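Local atomic coordinates of PfkB (Polaromonas sp. JS666, PDB entry 4DU5), a protein that probably phosphorylates a small carbohydrate or related substrate with ATP, as a pfkB-family carbohydrate kinase with a ribokinase-like fold. Residues Trp217-Met222 with Leu248-Leu253; Ala258-Glu263 with Gly300-Val305; Val187-Asn192 with Asp206-Leu211; Asp210-Ala215 with Arg242-Lys247. All blocks are in the same frame, centred on the assembly; numbering follows the deposited sequence.

Contact 1: Trp217-Met222 with Leu248-Leu253; sequences WVLPGM and LVVVKL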
# COMPACT_ATOMS: atom_id res chain seq x y z
N TRP A 217 -1.59 -34.69 -11.00
CA TRP A 217 -3.01 -34.49 -10.61
C TRP A 217 -3.50 -33.10 -10.99
O TRP A 217 -2.97 -32.10 -10.54
CB TRP A 217 -3.26 -34.72 -9.11
CG TRP A 217 -2.46 -35.80 -8.46
CD1 TRP A 217 -2.06 -36.96 -9.03
CD2 TRP A 217 -2.01 -35.84 -7.11
NE1 TRP A 217 -1.35 -37.72 -8.12
CE2 TRP A 217 -1.30 -37.05 -6.93
CE3 TRP A 217 -2.12 -34.96 -6.02
CZ2 TRP A 217 -0.73 -37.42 -5.73
CZ3 TRP A 217 -1.51 -35.32 -4.82
CH2 TRP A 217 -0.84 -36.55 -4.68
N VAL A 218 -4.55 -33.05 -11.81
CA VAL A 218 -5.09 -31.78 -12.23
C VAL A 218 -6.43 -31.56 -11.55
O VAL A 218 -7.26 -32.46 -11.54
CB VAL A 218 -5.12 -31.71 -13.76
CG1 VAL A 218 -5.51 -30.31 -14.25
CG2 VAL A 218 -3.73 -32.05 -14.29
N LEU A 219 -6.62 -30.38 -10.97
CA LEU A 219 -7.79 -30.10 -10.13
C LEU A 219 -8.74 -29.01 -10.64
O LEU A 219 -8.99 -28.04 -9.95
CB LEU A 219 -7.31 -29.71 -8.74
CG LEU A 219 -7.19 -30.76 -7.67
CD1 LEU A 219 -7.02 -32.17 -8.17
CD2 LEU A 219 -6.01 -30.36 -6.88
N PRO A 220 -9.29 -29.17 -11.85
CA PRO A 220 -10.11 -28.07 -12.39
C PRO A 220 -11.54 -28.00 -11.91
O PRO A 220 -12.14 -29.01 -11.54
CB PRO A 220 -10.14 -28.36 -13.88
CG PRO A 220 -10.01 -29.86 -13.93
CD PRO A 220 -9.06 -30.22 -12.84
N GLY A 221 -12.07 -26.79 -11.94
CA GLY A 221 -13.50 -26.54 -11.81
C GLY A 221 -14.10 -26.60 -13.20
O GLY A 221 -13.44 -26.22 -14.17
N MSE A 222 -15.33 -27.12 -13.28
CA MSE A 222 -16.13 -27.20 -14.51
C MSE A 222 -16.07 -25.94 -15.36
O MSE A 222 -15.82 -26.04 -16.55
CB MSE A 222 -17.60 -27.41 -14.15
CG MSE A 222 -18.30 -28.61 -14.79
SE MSE A 222 -17.53 -29.36 -16.42
CE MSE A 222 -18.17 -28.01 -17.73
N LEU A 248 -4.39 -38.29 -12.92
CA LEU A 248 -5.61 -38.08 -12.18
C LEU A 248 -6.15 -36.73 -12.57
O LEU A 248 -5.41 -35.76 -12.60
CB LEU A 248 -5.33 -38.10 -10.67
CG LEU A 248 -6.49 -38.02 -9.67
CD1 LEU A 248 -7.30 -39.30 -9.73
CD2 LEU A 248 -5.99 -37.78 -8.29
N VAL A 249 -7.43 -36.68 -12.91
CA VAL A 249 -8.14 -35.42 -12.93
C VAL A 249 -9.34 -35.53 -11.99
O VAL A 249 -10.08 -36.52 -12.01
CB VAL A 249 -8.61 -35.05 -14.32
CG1 VAL A 249 -9.17 -33.62 -14.32
CG2 VAL A 249 -7.46 -35.19 -15.32
N VAL A 250 -9.50 -34.51 -11.15
CA VAL A 250 -10.65 -34.38 -10.29
C VAL A 250 -11.26 -33.06 -10.69
O VAL A 250 -10.65 -32.01 -10.44
CB VAL A 250 -10.26 -34.27 -8.82
CG1 VAL A 250 -11.50 -34.27 -7.98
CG2 VAL A 250 -9.34 -35.40 -8.41
N VAL A 251 -12.45 -33.12 -11.30
CA VAL A 251 -13.16 -31.93 -11.77
C VAL A 251 -14.18 -31.55 -10.71
O VAL A 251 -14.99 -32.37 -10.34
CB VAL A 251 -13.90 -32.21 -13.10
CG1 VAL A 251 -14.66 -30.99 -13.55
CG2 VAL A 251 -12.94 -32.69 -14.19
N LYS A 252 -14.13 -30.32 -10.20
CA LYS A 252 -15.01 -29.92 -9.09
C LYS A 252 -16.30 -29.45 -9.66
O LYS A 252 -16.30 -28.71 -10.67
CB LYS A 252 -14.41 -28.77 -8.27
CG LYS A 252 -12.92 -28.83 -8.00
CD LYS A 252 -12.42 -27.42 -7.78
CE LYS A 252 -10.92 -27.37 -7.80
NZ LYS A 252 -10.48 -26.00 -8.04
N LEU A 253 -17.42 -29.83 -9.02
CA LEU A 253 -18.76 -29.49 -9.55
C LEU A 253 -19.67 -28.59 -8.69
O LEU A 253 -20.85 -28.46 -8.98
CB LEU A 253 -19.50 -30.76 -10.00
CG LEU A 253 -18.71 -31.70 -10.93
CD1 LEU A 253 -19.27 -33.13 -10.95
CD2 LEU A 253 -18.65 -31.12 -12.31

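Contact 2: Ala258-Glu263 with Gly300-Val305; sequences AYFDGE and GVPEAV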
# COMPACT_ATOMS: atom_id res chain seq x y z
N ALA A 258 -18.03 -33.79 -7.12
CA ALA A 258 -16.91 -33.87 -8.04
C ALA A 258 -16.99 -35.08 -8.95
O ALA A 258 -17.72 -36.01 -8.66
CB ALA A 258 -15.59 -33.89 -7.27
N TYR A 259 -16.25 -35.03 -10.05
CA TYR A 259 -15.99 -36.17 -10.92
C TYR A 259 -14.51 -36.45 -10.92
O TYR A 259 -13.71 -35.53 -11.09
CB TYR A 259 -16.34 -35.84 -12.36
CG TYR A 259 -16.01 -36.94 -13.35
CD1 TYR A 259 -16.75 -38.12 -13.37
CD2 TYR A 259 -14.99 -36.80 -14.28
CE1 TYR A 259 -16.49 -39.13 -14.26
CE2 TYR A 259 -14.71 -37.82 -15.20
CZ TYR A 259 -15.48 -38.98 -15.19
OH TYR A 259 -15.27 -40.02 -16.07
N PHE A 260 -14.15 -37.72 -10.79
CA PHE A 260 -12.74 -38.05 -10.86
C PHE A 260 -12.46 -39.02 -11.98
O PHE A 260 -13.30 -39.89 -12.28
CB PHE A 260 -12.23 -38.57 -9.52
CG PHE A 260 -12.71 -39.90 -9.17
CD1 PHE A 260 -12.08 -41.03 -9.64
CD2 PHE A 260 -13.78 -40.05 -8.36
CE1 PHE A 260 -12.51 -42.29 -9.30
CE2 PHE A 260 -14.22 -41.29 -8.01
CZ PHE A 260 -13.59 -42.41 -8.48
N ASP A 261 -11.29 -38.87 -12.60
CA ASP A 261 -10.89 -39.69 -13.75
C ASP A 261 -9.42 -40.00 -13.61
O ASP A 261 -8.56 -39.15 -13.86
CB ASP A 261 -11.19 -38.95 -15.08
CG ASP A 261 -10.60 -39.64 -16.31
OD1 ASP A 261 -9.92 -40.68 -16.23
OD2 ASP A 261 -10.83 -39.13 -17.41
N GLY A 262 -9.13 -41.22 -13.19
CA GLY A 262 -7.76 -41.62 -12.91
C GLY A 262 -7.49 -42.99 -13.44
O GLY A 262 -8.39 -43.63 -13.95
N GLU A 263 -6.25 -43.44 -13.26
CA GLU A 263 -5.72 -44.68 -13.83
C GLU A 263 -6.41 -45.94 -13.31
O GLU A 263 -6.58 -46.89 -14.06
CB GLU A 263 -4.21 -44.78 -13.54
CG GLU A 263 -3.26 -44.17 -14.57
CD GLU A 263 -1.79 -44.14 -14.08
OE1 GLU A 263 -0.88 -44.10 -14.95
OE2 GLU A 263 -1.54 -44.16 -12.84
N GLY A 300 -7.49 -43.79 -0.75
CA GLY A 300 -7.78 -43.96 -2.15
C GLY A 300 -8.38 -42.70 -2.72
O GLY A 300 -8.80 -41.80 -1.99
N VAL A 301 -8.43 -42.64 -4.05
CA VAL A 301 -8.96 -41.51 -4.73
C VAL A 301 -10.40 -41.16 -4.26
O VAL A 301 -10.68 -40.00 -3.93
CB VAL A 301 -8.82 -41.73 -6.28
CG1 VAL A 301 -9.63 -40.70 -7.11
CG2 VAL A 301 -7.36 -41.70 -6.68
N PRO A 302 -11.30 -42.15 -4.19
CA PRO A 302 -12.70 -41.75 -3.92
C PRO A 302 -12.93 -41.18 -2.52
O PRO A 302 -13.79 -40.31 -2.35
CB PRO A 302 -13.50 -43.07 -4.09
CG PRO A 302 -12.59 -43.99 -4.78
CD PRO A 302 -11.20 -43.61 -4.34
N GLU A 303 -12.20 -41.66 -1.52
CA GLU A 303 -12.29 -41.09 -0.17
C GLU A 303 -11.57 -39.72 -0.10
O GLU A 303 -11.88 -38.89 0.77
CB GLU A 303 -11.73 -42.05 0.88
CG GLU A 303 -12.24 -43.53 0.80
CD GLU A 303 -11.21 -44.48 0.13
OE1 GLU A 303 -10.78 -44.20 -1.02
OE2 GLU A 303 -10.80 -45.50 0.76
N ALA A 304 -10.63 -39.49 -1.02
CA ALA A 304 -9.87 -38.25 -1.06
C ALA A 304 -10.75 -37.14 -1.59
O ALA A 304 -10.77 -36.00 -1.01
CB ALA A 304 -8.64 -38.38 -1.90
N VAL A 305 -11.47 -37.45 -2.67
CA VAL A 305 -12.39 -36.46 -3.24
C VAL A 305 -13.48 -36.06 -2.25
O VAL A 305 -13.91 -34.92 -2.24
CB VAL A 305 -13.03 -36.95 -4.54
CG1 VAL A 305 -13.78 -35.85 -5.21
CG2 VAL A 305 -11.96 -37.49 -5.44

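Contact 3: Val187-Asn192 with Asp206-Leu211; sequences VSFDPN and DAINDL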
# COMPACT_ATOMS: atom_id res chain seq x y z
N VAL A 187 3.27 -34.16 -8.29
CA VAL A 187 2.91 -32.79 -8.59
C VAL A 187 1.42 -32.61 -8.78
O VAL A 187 0.79 -33.34 -9.54
CB VAL A 187 3.66 -32.26 -9.83
CG1 VAL A 187 3.05 -30.96 -10.33
CG2 VAL A 187 5.10 -32.04 -9.48
N SER A 188 0.88 -31.61 -8.13
CA SER A 188 -0.50 -31.25 -8.16
C SER A 188 -0.65 -29.94 -8.91
O SER A 188 0.10 -28.99 -8.69
CB SER A 188 -0.87 -30.96 -6.72
OG SER A 188 -1.94 -31.75 -6.34
N PHE A 189 -1.67 -29.84 -9.75
CA PHE A 189 -1.94 -28.58 -10.42
C PHE A 189 -3.37 -28.18 -10.30
O PHE A 189 -4.27 -28.93 -10.61
CB PHE A 189 -1.51 -28.64 -11.87
CG PHE A 189 -1.64 -27.34 -12.60
CD1 PHE A 189 -1.15 -26.15 -12.04
CD2 PHE A 189 -2.23 -27.29 -13.86
CE1 PHE A 189 -1.27 -24.94 -12.74
CE2 PHE A 189 -2.38 -26.09 -14.56
CZ PHE A 189 -1.89 -24.92 -14.01
N ASP A 190 -3.58 -26.96 -9.85
CA ASP A 190 -4.89 -26.36 -9.79
C ASP A 190 -4.94 -25.18 -10.78
O ASP A 190 -4.38 -24.14 -10.49
CB ASP A 190 -5.19 -25.90 -8.37
CG ASP A 190 -6.52 -25.17 -8.28
OD1 ASP A 190 -7.23 -25.08 -9.32
OD2 ASP A 190 -6.87 -24.68 -7.17
N PRO A 191 -5.63 -25.35 -11.93
CA PRO A 191 -5.66 -24.35 -13.00
C PRO A 191 -6.54 -23.14 -12.71
O PRO A 191 -7.55 -22.92 -13.39
CB PRO A 191 -6.24 -25.12 -14.18
CG PRO A 191 -7.02 -26.21 -13.60
CD PRO A 191 -6.40 -26.56 -12.28
N ASN A 192 -6.17 -22.36 -11.70
CA ASN A 192 -6.90 -21.14 -11.37
C ASN A 192 -6.84 -20.13 -12.50
O ASN A 192 -5.80 -19.98 -13.13
CB ASN A 192 -6.24 -20.49 -10.17
CG ASN A 192 -6.74 -21.05 -8.89
OD1 ASN A 192 -7.94 -20.96 -8.58
ND2 ASN A 192 -5.84 -21.63 -8.11
N ASP A 206 -3.23 -20.84 -23.21
CA ASP A 206 -2.06 -21.58 -23.67
C ASP A 206 -1.15 -21.94 -22.53
O ASP A 206 -0.70 -23.09 -22.42
CB ASP A 206 -1.31 -20.84 -24.78
CG ASP A 206 -2.00 -20.99 -26.14
OD1 ASP A 206 -3.07 -20.37 -26.34
OD2 ASP A 206 -1.47 -21.74 -27.02
N ALA A 207 -0.89 -20.98 -21.65
CA ALA A 207 0.04 -21.19 -20.56
C ALA A 207 -0.49 -22.17 -19.49
O ALA A 207 0.18 -23.16 -19.16
CB ALA A 207 0.44 -19.86 -19.93
N ILE A 208 -1.67 -21.88 -18.94
CA ILE A 208 -2.27 -22.76 -17.96
C ILE A 208 -2.29 -24.19 -18.51
O ILE A 208 -1.76 -25.10 -17.87
CB ILE A 208 -3.67 -22.27 -17.55
CG1 ILE A 208 -3.58 -21.07 -16.60
CG2 ILE A 208 -4.49 -23.37 -16.94
CD1 ILE A 208 -2.57 -21.19 -15.53
N ASN A 209 -2.82 -24.38 -19.72
CA ASN A 209 -2.77 -25.71 -20.37
C ASN A 209 -1.40 -26.29 -20.67
O ASN A 209 -1.29 -27.49 -20.88
CB ASN A 209 -3.59 -25.76 -21.66
CG ASN A 209 -5.09 -25.73 -21.43
OD1 ASN A 209 -5.59 -26.04 -20.35
ND2 ASN A 209 -5.83 -25.36 -22.46
N ASP A 210 -0.36 -25.48 -20.71
CA ASP A 210 0.97 -26.00 -20.99
C ASP A 210 1.57 -26.46 -19.67
O ASP A 210 2.33 -27.42 -19.61
CB ASP A 210 1.85 -24.96 -21.71
CG ASP A 210 3.36 -25.33 -21.73
OD1 ASP A 210 3.75 -26.23 -22.53
OD2 ASP A 210 4.14 -24.73 -20.91
N LEU A 211 1.22 -25.74 -18.61
CA LEU A 211 1.56 -26.16 -17.27
C LEU A 211 0.91 -27.53 -16.96
O LEU A 211 1.48 -28.37 -16.25
CB LEU A 211 1.14 -25.10 -16.26
CG LEU A 211 1.94 -23.80 -16.25
CD1 LEU A 211 1.10 -22.61 -15.78
CD2 LEU A 211 3.18 -23.94 -15.39

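Contact 4: Asp210-Ala215 with Arg242-Lys247; sequences DLATRA and RQLGAK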
# COMPACT_ATOMS: atom_id res chain seq x y z
N ASP A 210 -0.36 -25.48 -20.71
CA ASP A 210 0.97 -26.00 -20.99
C ASP A 210 1.57 -26.46 -19.67
O ASP A 210 2.33 -27.42 -19.61
CB ASP A 210 1.85 -24.96 -21.71
CG ASP A 210 3.36 -25.33 -21.73
OD1 ASP A 210 3.75 -26.23 -22.53
OD2 ASP A 210 4.14 -24.73 -20.91
N LEU A 211 1.22 -25.74 -18.61
CA LEU A 211 1.56 -26.16 -17.27
C LEU A 211 0.91 -27.53 -16.96
O LEU A 211 1.48 -28.37 -16.25
CB LEU A 211 1.14 -25.10 -16.26
CG LEU A 211 1.94 -23.80 -16.25
CD1 LEU A 211 1.10 -22.61 -15.78
CD2 LEU A 211 3.18 -23.94 -15.39
N ALA A 212 -0.27 -27.76 -17.52
CA ALA A 212 -1.01 -29.00 -17.28
C ALA A 212 -0.18 -30.18 -17.73
O ALA A 212 -0.26 -31.25 -17.15
CB ALA A 212 -2.35 -28.97 -17.98
N THR A 213 0.61 -29.96 -18.77
CA THR A 213 1.68 -30.86 -19.24
C THR A 213 2.68 -31.35 -18.17
O THR A 213 3.47 -32.23 -18.43
CB THR A 213 2.45 -30.15 -20.43
OG1 THR A 213 1.68 -30.25 -21.65
CG2 THR A 213 3.88 -30.68 -20.65
N ARG A 214 2.64 -30.83 -16.96
CA ARG A 214 3.71 -31.12 -16.00
C ARG A 214 3.19 -31.63 -14.65
O ARG A 214 3.95 -31.81 -13.67
CB ARG A 214 4.61 -29.88 -15.82
CG ARG A 214 5.46 -29.51 -17.02
CD ARG A 214 5.99 -28.03 -16.99
NE ARG A 214 6.90 -27.77 -18.13
CZ ARG A 214 6.52 -27.23 -19.29
NH1 ARG A 214 5.26 -26.84 -19.48
NH2 ARG A 214 7.40 -27.06 -20.27
N ALA A 215 1.88 -31.86 -14.57
CA ALA A 215 1.29 -32.33 -13.32
C ALA A 215 0.87 -33.79 -13.39
O ALA A 215 0.50 -34.29 -14.45
CB ALA A 215 0.10 -31.48 -12.96
N ARG A 242 -6.09 -35.87 -19.22
CA ARG A 242 -5.52 -37.21 -19.23
C ARG A 242 -4.66 -37.32 -20.46
O ARG A 242 -3.57 -37.88 -20.42
CB ARG A 242 -6.60 -38.31 -19.29
CG ARG A 242 -7.54 -38.37 -18.10
CD ARG A 242 -6.82 -38.68 -16.77
NE ARG A 242 -5.83 -39.76 -16.84
CZ ARG A 242 -6.12 -41.05 -16.83
NH1 ARG A 242 -7.38 -41.46 -16.78
NH2 ARG A 242 -5.14 -41.94 -16.88
N GLN A 243 -5.15 -36.76 -21.57
CA GLN A 243 -4.42 -36.88 -22.83
C GLN A 243 -3.13 -36.09 -22.82
O GLN A 243 -2.14 -36.56 -23.38
CB GLN A 243 -5.30 -36.55 -24.04
CG GLN A 243 -5.88 -37.81 -24.67
CD GLN A 243 -7.38 -37.71 -24.91
OE1 GLN A 243 -7.88 -36.74 -25.52
NE2 GLN A 243 -8.12 -38.73 -24.45
N LEU A 244 -3.15 -34.92 -22.17
CA LEU A 244 -1.93 -34.14 -21.94
C LEU A 244 -1.00 -34.78 -20.91
O LEU A 244 0.05 -34.21 -20.60
CB LEU A 244 -2.25 -32.73 -21.50
CG LEU A 244 -2.68 -31.72 -22.57
CD1 LEU A 244 -2.84 -30.35 -21.88
CD2 LEU A 244 -1.69 -31.62 -23.75
N GLY A 245 -1.39 -35.93 -20.37
CA GLY A 245 -0.52 -36.73 -19.51
C GLY A 245 -0.69 -36.57 -18.01
O GLY A 245 0.30 -36.49 -17.27
N ALA A 246 -1.93 -36.54 -17.53
CA ALA A 246 -2.16 -36.52 -16.08
C ALA A 246 -2.60 -37.89 -15.61
O ALA A 246 -3.30 -38.59 -16.30
CB ALA A 246 -3.21 -35.50 -15.72
N LYS A 247 -2.20 -38.25 -14.40
CA LYS A 247 -2.54 -39.53 -13.82
C LYS A 247 -3.93 -39.50 -13.19
O LYS A 247 -4.55 -40.53 -12.94
CB LYS A 247 -1.52 -39.90 -12.75
CG LYS A 247 -0.19 -40.39 -13.27
CD LYS A 247 0.52 -41.19 -12.19
CE LYS A 247 1.89 -41.68 -12.64
NZ LYS A 247 2.51 -42.55 -11.58

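Contact 1: Trp217-Met222 with Leu248-Leu253
Trp-217 to Met-222 and Leu-248 to Leu-253 run in the same direction, 24° apart end to end, with Trp-217 abreast of Leu-248 and Val-218 of Val-249. Leu-248 O receives Val-218 N (3.0 Å), and Val-218 O takes Val-250 N (3.1 Å). Beyond the short strand 217-218 the pairing continues through Lys-252 N to Pro-220 O (2.7 Å) and Met-222 N to Lys-252 O (3.2 Å), so the backbones stay laced up to the helix that has Gly-221 at its N-cap position.

Side chains alternate between two faces. On one, Leu-248 lays CD2 over a face of the Trp-217 indole, while its CB meets Trp-217 CD1 at 3.8 Å. Leu-219 CD1 lies alongside Val-250, 3.9 Å from its CB, on the side covered by helix 283-296. On the other face, toward helix 234-243, the Pro-220 ring crosses Val-249 at about a right angle, its CD 3.7 Å from Val-249 CG1. Lys-252, extended beyond CG, runs past the carbonyls of Pro-220 and Leu-219, and NZ forms a weak, long ion pair with Asp-190. With an alanine in its place, these carbonyls would probably lose the aliphatic chain packed along them, and Asp-190 its distant cation. Neighbouring parallel strands with a helix layer on each side are the core of the Rossmann-like alpha/beta domain of ribokinase-type kinases.

Contact 2: Ala258-Glu263 with Gly300-Val305
Phe-260 turns one face of its ring to Val-301, whose CG1 sits 3.9 Å from the ring centroid and 28° off the ring normal, a CH-pi contact. The methyl is shifted from the ring centre toward CD1, which it approaches to 3.5 Å. Phe-260 reaches this place with CG between its backbone N and carbonyl carbon (chi1 71°), the crowded position, while Val-301 CG1 stands anti to its own N and points out from the helix at the ring. Pro-302 adds its CG obliquely at the far end of the ring, 4.1 Å from Phe-260 CZ.

One helical turn on, Val-305 works as a two-pronged group: CG2 lies 4.2 Å from Phe-260 CB, and CG1 faces Ala-258 CB. The helical hydrogen bond from Val-305 N to Val-301 O (3.0 Å) keeps both valines on the same side of the helix. Ala-258 and Phe-260 alternate with Tyr-259 and Asp-261, which point to the opposite side of the strand, where helix 234-243 packs. The strand and the start of helix 301-316 run nearly antiparallel, at 151°, their axes 9.7 Å apart. Val-301 and Val-305 also reach Leu-248 and Val-250 on the next strand, and Val-305 touches Phe-287 of helix 283-296. With no hydrogen bond crossing between the segments, this joint between the sheet and helix 301-316 rests on carbon packing and one methyl-on-ring contact.

Contact 3: Val187-Asn192 with Asp206-Leu211
Phe-189 and Ile-208 meet because each projects at its partner: the phenyl CG lies anti to the backbone N (chi1 -175°), carrying the ring off the strand toward the helix, and Ile-208 holds CG2 anti to its N and CG1 beside it (chi1 -76°), spreading its two branches. CG2 rests on Pro-191 CB at 3.7 Å, whereas CD1 comes within 4.1 Å of Phe-189 CZ. One helical turn later Leu-211 crosses the phenyl at about a right angle, its CB 3.8 Å from Phe-189 CZ in an off-centre CH-pi approach.

The ring is also covered from its own segment, since Pro-191 N stands 4.1 Å above the ring centre, where an inverse gamma turn centred on Pro-191 folds the chain back. Were the phenyl cut back to an alanine, Ile-208 and Leu-211 would probably lose the surface they pack on. Leu-228 of helix 222-229 touches Ile-208 and Pro-191. Strand 186-190 and helix 201-212 open a beta-alpha-beta unit completed by strand 217-218. No hydrogen bond links the two segments, which are held mainly by packing of hydrocarbon, with Ile-208 O set obliquely against the ring, 3.5 Å from Phe-189 CE2.

Contact 4: Asp210-Ala215 with Arg242-Lys247
Thr-213 and Leu-244 bring two chain turns together, with CA atoms 5.6 Å apart, and Ala-215 and Ala-246 follow at 6.1 Å. Each turn lies at the C-terminal end of a helical region of the alpha/beta domain and leads toward a parallel strand: Ala-212 to Ala-215 form a type I beta turn before strand 217-218, and helix 234-243 ends in a Schellman motif whose Gly-245 has positive phi, ahead of strand 248-252.

Leu-244 is the side chain that reaches across to the other turn. With CG anti to the carbonyl carbon (chi1 -79°), it splits its methyls: CD1 goes to Ala-212 CB at 4.2 Å, and CD2 lies the same distance from Thr-213 OG1. Deeper in, the contact is mostly backbone, with Ala-215 O beside the Ala-246 CA and CB. Small alanine side chains are consistent with the close approach of the two turns; the backbone of Lys-247 hydrogen-bonds to that of Asp-216.

Charged side chains brace each turn from its own side. Arg-214 reaches back with NH1 to Asp-210 OD2, a 2.8 Å salt bridge that arrives from above the carboxylate plane, and its NE pairs with Asp-178. On the other turn, Arg-242 NH1 is bound to Asp-261, while its NE donates to Ala-246 O at 2.8 Å, 154° at the hydrogen, with that oxygen lying in the guanidinium plane.

All four contacts belong to one sheet and its helices. Contact 1 touches each of the others: its Trp-217 O lies 2.7 Å from Phe-189 N of contact 3, and its Val-249 O lies 2.7 Å from Asp-261 N of contact 2, both probable hydrogen bonds. Contacts 3 and 4, centres 8 Å apart, share Asp-210 and Leu-211. Contact 4 reaches contact 2 through Arg-242 NH1, 2.7 Å from Asp-261 OD1, whereas contacts 2 and 3 stay about 10 Å apart at their nearest atoms. In ribokinase relatives the substrates bind beyond the C-terminal ends of the parallel strands, so Asp-190 to Asn-192, Gly-221 to Met-222 and Lys-252 to Leu-253 probably lie toward the active site.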